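Long-range contact in nisin biosynthesis protein nisC (Lactococcus lactis subsp. lactis, PDB 2G0D), which catalyses the zinc-dependent cyclisation of dehydrated nisin precursor peptide, closing the thioether rings of the lantibiotic: residues I273-C278 and R314-D319. Sequence-based numbering, arbitrary orientation.
With ZN (zinc ion), chain B.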
# COMPACT_ATOMS: atom_id res chain seq x y z
N ILE A 273 18.25 -6.42 -6.04
CA ILE A 273 16.82 -6.69 -5.99
C ILE A 273 16.57 -7.19 -4.57
O ILE A 273 17.45 -7.82 -3.97
CB ILE A 273 16.43 -7.80 -7.00
CG1 ILE A 273 16.83 -7.40 -8.44
CG2 ILE A 273 14.94 -8.15 -6.90
CD1 ILE A 273 16.90 -8.60 -9.38
N ARG A 274 15.39 -6.90 -4.03
CA ARG A 274 15.05 -7.40 -2.70
C ARG A 274 13.65 -8.00 -2.70
O ARG A 274 12.89 -7.76 -3.63
CB ARG A 274 15.19 -6.28 -1.67
CG ARG A 274 13.98 -5.36 -1.57
CD ARG A 274 14.28 -4.18 -0.68
NE ARG A 274 14.69 -4.58 0.67
CZ ARG A 274 15.27 -3.76 1.54
NH1 ARG A 274 15.50 -2.50 1.20
NH2 ARG A 274 15.62 -4.20 2.74
N ASP A 275 13.32 -8.79 -1.68
CA ASP A 275 11.96 -9.30 -1.52
C ASP A 275 11.25 -8.43 -0.51
O ASP A 275 11.56 -8.46 0.68
CB ASP A 275 11.94 -10.77 -1.08
CG ASP A 275 12.42 -11.72 -2.17
OD1 ASP A 275 11.92 -11.62 -3.32
OD2 ASP A 275 13.30 -12.57 -1.87
N ALA A 276 10.32 -7.62 -1.02
CA ALA A 276 9.61 -6.63 -0.22
C ALA A 276 8.20 -6.42 -0.74
O ALA A 276 7.86 -6.81 -1.86
CB ALA A 276 10.38 -5.27 -0.19
N TRP A 277 7.37 -5.81 0.11
CA TRP A 277 6.08 -5.32 -0.32
C TRP A 277 6.25 -4.20 -1.36
O TRP A 277 5.68 -4.26 -2.44
CB TRP A 277 5.26 -4.87 0.90
CG TRP A 277 4.01 -4.11 0.56
CD1 TRP A 277 2.78 -4.64 0.27
CD2 TRP A 277 3.86 -2.68 0.49
NE1 TRP A 277 1.86 -3.62 0.01
CE2 TRP A 277 2.50 -2.42 0.14
CE3 TRP A 277 4.74 -1.60 0.68
CZ2 TRP A 277 2.00 -1.11 -0.01
CZ3 TRP A 277 4.24 -0.29 0.53
CH2 TRP A 277 2.88 -0.06 0.19
N CYS A 278 7.05 -3.19 -1.04
CA CYS A 278 7.18 -2.03 -1.93
C CYS A 278 7.79 -2.32 -3.32
O CYS A 278 7.33 -1.78 -4.33
CB CYS A 278 7.96 -0.93 -1.24
SG CYS A 278 9.60 -1.41 -0.65
N ARG A 314 13.32 -17.38 0.07
CA ARG A 314 14.55 -16.62 -0.25
C ARG A 314 14.84 -15.43 0.70
O ARG A 314 15.94 -15.29 1.21
CB ARG A 314 14.49 -16.14 -1.71
CG ARG A 314 15.74 -15.44 -2.27
CD ARG A 314 15.53 -15.00 -3.71
NE ARG A 314 14.24 -14.31 -3.86
CZ ARG A 314 13.22 -14.76 -4.59
NH1 ARG A 314 13.31 -15.89 -5.31
NH2 ARG A 314 12.12 -14.07 -4.63
N LYS A 315 13.83 -14.58 0.91
CA LYS A 315 13.92 -13.39 1.77
C LYS A 315 15.08 -12.47 1.37
O LYS A 315 15.81 -11.98 2.21
CB LYS A 315 14.01 -13.75 3.27
CG LYS A 315 13.05 -14.82 3.75
CD LYS A 315 13.00 -14.87 5.25
CE LYS A 315 13.21 -16.24 5.77
NZ LYS A 315 12.21 -17.22 5.32
N LEU A 316 15.21 -12.23 0.08
CA LEU A 316 16.28 -11.41 -0.45
C LEU A 316 16.24 -9.98 0.11
O LEU A 316 15.20 -9.32 0.07
CB LEU A 316 16.17 -11.41 -1.97
CG LEU A 316 17.34 -10.94 -2.82
CD1 LEU A 316 18.58 -11.83 -2.64
CD2 LEU A 316 16.86 -10.87 -4.26
N GLY A 317 17.37 -9.55 0.66
CA GLY A 317 17.53 -8.23 1.29
C GLY A 317 16.78 -7.98 2.59
O GLY A 317 16.69 -6.82 3.04
N ILE A 318 16.22 -9.01 3.22
CA ILE A 318 15.43 -8.72 4.41
C ILE A 318 16.40 -8.51 5.57
O ILE A 318 17.17 -9.42 5.88
CB ILE A 318 14.35 -9.83 4.74
CG1 ILE A 318 13.17 -9.81 3.76
CG2 ILE A 318 13.85 -9.71 6.21
CD1 ILE A 318 12.17 -8.65 3.94
N ASP A 319 16.36 -7.33 6.20
CA ASP A 319 17.14 -7.06 7.41
C ASP A 319 16.37 -6.44 8.58
O ASP A 319 16.97 -5.96 9.53
CB ASP A 319 18.37 -6.20 7.10
CG ASP A 319 18.01 -4.87 6.46
OD1 ASP A 319 16.83 -4.48 6.44
OD2 ASP A 319 18.94 -4.23 5.93
ZN ZN B . 9.84 0.01 1.19
O HOH W 1 13.60 -6.92 1.55
O HOH W 2 15.82 -2.30 5.47
O HOH W 3 10.35 1.95 0.35
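Asp275 and Arg314 form a two-pronged salt bridge: the guanidinium comes side-on, NH2 bonding Asp275 OD1 at 2.8 Å almost straight, while Arg314 NE reaches the syn lone pair of Asp275 OD2. The two flat groups are not coplanar but turned 39° apart. The Arg314 chain bends at chi3 (47°), putting NE near Asp275 OD2; the carboxylate meets the guanidinium edge. OD2 takes a second bond on its anti side, from the backbone N of Leu316 at 2.8 Å, so this buried carboxylate is gripped by three donors and probably stays ionised. The backbones meet as well, with Asp275 N giving a 2.6 Å bond to Leu316 O.

One residue earlier, Arg274 sends NH2 to Gly317 O at 2.8 Å, tilted out of the guanidinium plane. Asp319 OD1 lies near that plane but makes only a long salt bridge with NH2, and a water bonded to OD1 reaches the same nitrogen weakly. A second water accepts from Arg274 NE, with Asp275 O and Leu316 O within its hydrogen-bonding range.

What Asp275 and Arg274 hold is the type II turn Lys315–Ile318, just where helix 298-314 ends, in the alpha-toroid of this lanthionine cyclase. Gly317 has positive phi, and Arg274 CB lies 4.2 Å from Gly317 CA. Three residues on from Asp275, Cys278 SG binds the zinc ion at 2.3 Å together with Cys324, His325 and a water; the contact thus ties two loops that both run on to zinc ligands.

Packing is modest: Leu316 CD2 lies against Ile273 O and CB, 4.1 Å from the latter, and Ile318 CD1 comes up to Asp275 O at 3.3 Å. The Lys315 side chain starts away from 273-278, and its NZ bonds Met312 O.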